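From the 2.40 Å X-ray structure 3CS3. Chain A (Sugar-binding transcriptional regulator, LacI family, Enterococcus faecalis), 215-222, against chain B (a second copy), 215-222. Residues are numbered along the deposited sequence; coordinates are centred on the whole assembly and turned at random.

Chain A, residues 215-222: SELGAFVQ
Chain B 215-222: SELGAFVQ

Two copies of one short, weakly bonded helical turn pack across an exact two-fold axis in an apolar contact built on leucine and phenylalanine, with no hydrogen bond between the two stretches. In each copy the helix covers about residues 216-220. The two helix axes approach to 9.4 Å, and their N-to-C directions differ by 22°, so the segments run nearly side by side in the same sense. The register sets A:Leu217 and A:Phe220 each against its own copy: the CA atoms of A:Leu217 and B:Leu217 lie 5.8 Å apart, those of A:Phe220 and B:Phe220 5.5 Å.

Phi/psi start at -65/148 for A:Ser215, run through -71/-27, -62/-40, -60/-29 and -73/-22 for residues 216-219, reach -113/-6 at A:Phe220, and turn extended at A:Val221 (-75/164) and A:Gln222 (-116/112). A:Ser215 (chi1 p) caps the turn, its OG accepting from A:Gly218 N at 3.3 Å; a CB on A:Gly218 would be crowded by that same OG, at 3.2 Å. Within the turn A:Phe220 N donates to A:Leu217 O at 3.0 Å, while A:Ala219 N to A:Glu216 O (3.2 Å) and A:Val221 N to A:Leu217 O (3.1 Å) are weak bonds. Chain B repeats all of this, and its side chains have the same angles as those given below for chain A.

A:Phe220 (chi1 m, chi2 -84°) directs its CA-to-CB bond toward the partner stretch, and A:Phe220 CB meets B:Phe220 CB at 4.0 Å. A:Leu217 (chi1 t, chi2 p) leaves its backbone sideways, but its end comes nearer: A:Leu217 CD1 lies 3.7 Å from B:Phe220 CD2, and B:Leu217 CD1 is equally close to A:Phe220 CD2. Farther along the ring, A:Phe220 CE1 touches B:Val221 CG2 at 4.1 Å (A:Val221 chi1 p), and the symmetric pair matches. Each ring thus reaches from the partner's leucine to its valine, bringing apolar surfaces together.

The carbonyls A:Phe220 O and B:Phe220 O come within 3.3 Å; both are acceptors, so this proximity is not a hydrogen bond. A:Glu216 (p, t, chi3 151°) brings A:Glu216 CD to 3.6 Å from B:Leu217 CD2, reciprocated by the other chain, a van der Waals contact between carboxylate carbon and methyl; its OE2 is hydrogen-bonded elsewhere in the structure. Together the stretches bury 480 Å², most of it on A:Leu217, B:Leu217, A:Phe220 and B:Phe220.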

ATOM      1  N   SER A 215      -3.710  -3.429  10.913  1.00 40.91           N
ATOM      2  CA  SER A 215      -3.281  -2.333  10.065  1.00 42.46           C
ATOM      3  C   SER A 215      -2.997  -1.122  10.942  1.00 52.59           C
ATOM      4  O   SER A 215      -3.635  -0.947  11.989  1.00 54.05           O
ATOM      5  CB  SER A 215      -4.357  -2.001   9.029  1.00 35.90           C
ATOM      6  OG  SER A 215      -5.532  -1.472   9.621  1.00 38.22           O
ATOM      7  N   GLU A 216      -2.040  -0.295  10.530  1.00 54.74           N
ATOM      8  CA  GLU A 216      -1.709   0.889  11.319  1.00 57.49           C
ATOM      9  C   GLU A 216      -2.801   1.955  11.268  1.00 48.59           C
ATOM     10  O   GLU A 216      -2.944   2.716  12.220  1.00 51.13           O
ATOM     11  CB  GLU A 216      -0.314   1.448  11.000  1.00 60.26           C
ATOM     12  CG  GLU A 216      -0.109   1.998   9.595  1.00 70.79           C
ATOM     13  CD  GLU A 216       1.300   2.553   9.391  1.00 69.38           C
ATOM     14  OE1 GLU A 216       1.791   2.525   8.242  1.00 73.94           O
ATOM     15  OE2 GLU A 216       1.916   3.017  10.378  1.00 68.53           O
ATOM     16  N   LEU A 217      -3.587   1.988  10.190  1.00 40.46           N
ATOM     17  CA  LEU A 217      -4.758   2.874  10.128  1.00 44.21           C
ATOM     18  C   LEU A 217      -5.780   2.524  11.214  1.00 46.33           C
ATOM     19  O   LEU A 217      -6.341   3.417  11.850  1.00 55.29           O
ATOM     20  CB  LEU A 217      -5.411   2.845   8.744  1.00 40.82           C
ATOM     21  CG  LEU A 217      -6.654   3.721   8.516  1.00 52.34           C
ATOM     22  CD1 LEU A 217      -6.395   5.199   8.822  1.00 51.35           C
ATOM     23  CD2 LEU A 217      -7.186   3.553   7.094  1.00 55.86           C
ATOM     24  N   GLY A 218      -5.980   1.225  11.443  1.00 50.78           N
ATOM     25  CA  GLY A 218      -6.867   0.729  12.496  1.00 45.75           C
ATOM     26  C   GLY A 218      -6.475   1.168  13.894  1.00 50.60           C
ATOM     27  O   GLY A 218      -7.337   1.315  14.769  1.00 45.77           O
ATOM     28  N   ALA A 219      -5.174   1.391  14.093  1.00 48.33           N
ATOM     29  CA  ALA A 219      -4.637   1.898  15.358  1.00 48.56           C
ATOM     30  C   ALA A 219      -4.926   3.380  15.629  1.00 50.00           C
ATOM     31  O   ALA A 219      -4.908   3.814  16.787  1.00 50.86           O
ATOM     32  CB  ALA A 219      -3.139   1.618  15.451  1.00 44.18           C
ATOM     33  N   PHE A 220      -5.199   4.148  14.574  1.00 47.38           N
ATOM     34  CA  PHE A 220      -5.361   5.602  14.696  1.00 54.67           C
ATOM     35  C   PHE A 220      -6.784   6.086  14.422  1.00 57.40           C
ATOM     36  O   PHE A 220      -7.098   7.269  14.605  1.00 58.86           O
ATOM     37  CB  PHE A 220      -4.357   6.335  13.794  1.00 48.30           C
ATOM     38  CG  PHE A 220      -2.935   6.231  14.266  1.00 55.01           C
ATOM     39  CD1 PHE A 220      -2.444   7.102  15.236  1.00 61.06           C
ATOM     40  CD2 PHE A 220      -2.088   5.256  13.753  1.00 46.19           C
ATOM     41  CE1 PHE A 220      -1.126   7.000  15.682  1.00 58.05           C
ATOM     42  CE2 PHE A 220      -0.774   5.144  14.187  1.00 51.23           C
ATOM     43  CZ  PHE A 220      -0.290   6.018  15.156  1.00 58.52           C
ATOM     44  N   VAL A 221      -7.639   5.161  13.995  1.00 55.37           N
ATOM     45  CA  VAL A 221      -9.031   5.457  13.661  1.00 53.54           C
ATOM     46  C   VAL A 221      -9.854   5.649  14.953  1.00 52.52           C
ATOM     47  O   VAL A 221      -9.388   5.293  16.044  1.00 47.02           O
ATOM     48  CB  VAL A 221      -9.596   4.359  12.704  1.00 55.24           C
ATOM     49  CG1 VAL A 221      -9.954   3.087  13.457  1.00 50.88           C
ATOM     50  CG2 VAL A 221     -10.760   4.874  11.872  1.00 58.13           C
ATOM     51  N   GLN A 222     -11.047   6.234  14.837  1.00 52.42           N
ATOM     52  CA  GLN A 222     -11.860   6.569  16.009  1.00 56.84           C
ATOM     53  C   GLN A 222     -13.191   5.804  16.054  1.00 55.40           C
ATOM     54  O   GLN A 222     -14.075   6.043  15.218  1.00 52.29           O
ATOM     55  CB  GLN A 222     -12.125   8.075  16.059  1.00 65.46           C
ATOM     56  CG  GLN A 222     -11.891   8.702  17.422  1.00 77.62           C
ATOM     57  CD  GLN A 222     -10.435   9.084  17.638  1.00 85.22           C
ATOM     58  OE1 GLN A 222      -9.751   8.517  18.492  1.00 84.94           O
ATOM     59  NE2 GLN A 222      -9.953  10.044  16.854  1.00 81.94           N
TER
ATOM     60  N   SER B 215      -2.124  11.543   2.620  1.00 40.91           N
ATOM     61  CA  SER B 215      -2.344  10.156   2.983  1.00 42.46           C
ATOM     62  C   SER B 215      -3.453  10.094   4.022  1.00 52.59           C
ATOM     63  O   SER B 215      -3.612  11.026   4.821  1.00 54.05           O
ATOM     64  CB  SER B 215      -1.059   9.535   3.535  1.00 35.90           C
ATOM     65  OG  SER B 215      -0.674  10.103   4.776  1.00 38.22           O
ATOM     66  N   GLU B 216      -4.227   9.012   4.007  1.00 54.74           N
ATOM     67  CA  GLU B 216      -5.314   8.880   4.974  1.00 57.49           C
ATOM     68  C   GLU B 216      -4.813   8.636   6.396  1.00 48.59           C
ATOM     69  O   GLU B 216      -5.490   9.015   7.346  1.00 51.13           O
ATOM     70  CB  GLU B 216      -6.383   7.867   4.537  1.00 60.26           C
ATOM     71  CG  GLU B 216      -5.938   6.414   4.434  1.00 70.79           C
ATOM     72  CD  GLU B 216      -7.081   5.488   4.020  1.00 69.38           C
ATOM     73  OE1 GLU B 216      -6.803   4.447   3.385  1.00 73.94           O
ATOM     74  OE2 GLU B 216      -8.254   5.799   4.327  1.00 68.53           O
ATOM     75  N   LEU B 217      -3.626   8.044   6.543  1.00 40.46           N
ATOM     76  CA  LEU B 217      -2.999   7.915   7.865  1.00 44.21           C
ATOM     77  C   LEU B 217      -2.711   9.286   8.484  1.00 46.33           C
ATOM     78  O   LEU B 217      -2.938   9.490   9.676  1.00 55.29           O
ATOM     79  CB  LEU B 217      -1.720   7.074   7.800  1.00 40.82           C
ATOM     80  CG  LEU B 217      -0.943   6.845   9.106  1.00 52.34           C
ATOM     81  CD1 LEU B 217      -1.804   6.205  10.199  1.00 51.35           C
ATOM     82  CD2 LEU B 217       0.311   6.009   8.853  1.00 55.86           C
ATOM     83  N   GLY B 218      -2.252  10.225   7.655  1.00 50.78           N
ATOM     84  CA  GLY B 218      -2.000  11.605   8.074  1.00 45.75           C
ATOM     85  C   GLY B 218      -3.225  12.323   8.607  1.00 50.60           C
ATOM     86  O   GLY B 218      -3.107  13.211   9.460  1.00 45.77           O
ATOM     87  N   ALA B 219      -4.399  11.922   8.114  1.00 48.33           N
ATOM     88  CA  ALA B 219      -5.682  12.454   8.579  1.00 48.56           C
ATOM     89  C   ALA B 219      -6.109  11.969   9.970  1.00 50.00           C
ATOM     90  O   ALA B 219      -6.914  12.629  10.637  1.00 50.86           O
ATOM     91  CB  ALA B 219      -6.777  12.174   7.553  1.00 44.18           C
ATOM     92  N   PHE B 220      -5.570  10.831  10.408  1.00 47.38           N
ATOM     93  CA  PHE B 220      -6.001  10.201  11.663  1.00 54.67           C
ATOM     94  C   PHE B 220      -4.929  10.206  12.752  1.00 57.40           C
ATOM     95  O   PHE B 220      -5.189   9.820  13.899  1.00 58.86           O
ATOM     96  CB  PHE B 220      -6.506   8.774  11.406  1.00 48.30           C
ATOM     97  CG  PHE B 220      -7.815   8.720  10.671  1.00 55.01           C
ATOM     98  CD1 PHE B 220      -9.020   8.842  11.358  1.00 61.06           C
ATOM     99  CD2 PHE B 220      -7.845   8.560   9.291  1.00 46.19           C
ATOM    100  CE1 PHE B 220     -10.236   8.803  10.674  1.00 58.05           C
ATOM    101  CE2 PHE B 220      -9.048   8.518   8.598  1.00 51.23           C
ATOM    102  CZ  PHE B 220     -10.249   8.640   9.292  1.00 58.52           C
ATOM    103  N   VAL B 221      -3.733  10.656  12.385  1.00 55.37           N
ATOM    104  CA  VAL B 221      -2.588  10.704  13.293  1.00 53.54           C
ATOM    105  C   VAL B 221      -2.748  11.878  14.281  1.00 52.52           C
ATOM    106  O   VAL B 221      -3.591  12.760  14.066  1.00 47.02           O
ATOM    107  CB  VAL B 221      -1.258  10.737  12.475  1.00 55.24           C
ATOM    108  CG1 VAL B 221      -0.980  12.122  11.909  1.00 50.88           C
ATOM    109  CG2 VAL B 221      -0.082  10.206  13.279  1.00 58.13           C
ATOM    110  N   GLN B 222      -1.973  11.874  15.367  1.00 52.42           N
ATOM    111  CA  GLN B 222      -2.122  12.877  16.425  1.00 56.84           C
ATOM    112  C   GLN B 222      -0.879  13.766  16.588  1.00 55.40           C
ATOM    113  O   GLN B 222       0.177  13.286  17.021  1.00 52.29           O
ATOM    114  CB  GLN B 222      -2.452  12.200  17.757  1.00 65.46           C
ATOM    115  CG  GLN B 222      -3.600  12.844  18.513  1.00 77.62           C
ATOM    116  CD  GLN B 222      -4.954  12.320  18.061  1.00 85.22           C
ATOM    117  OE1 GLN B 222      -5.760  13.057  17.491  1.00 84.94           O
ATOM    118  NE2 GLN B 222      -5.204  11.037  18.306  1.00 81.94           N
TER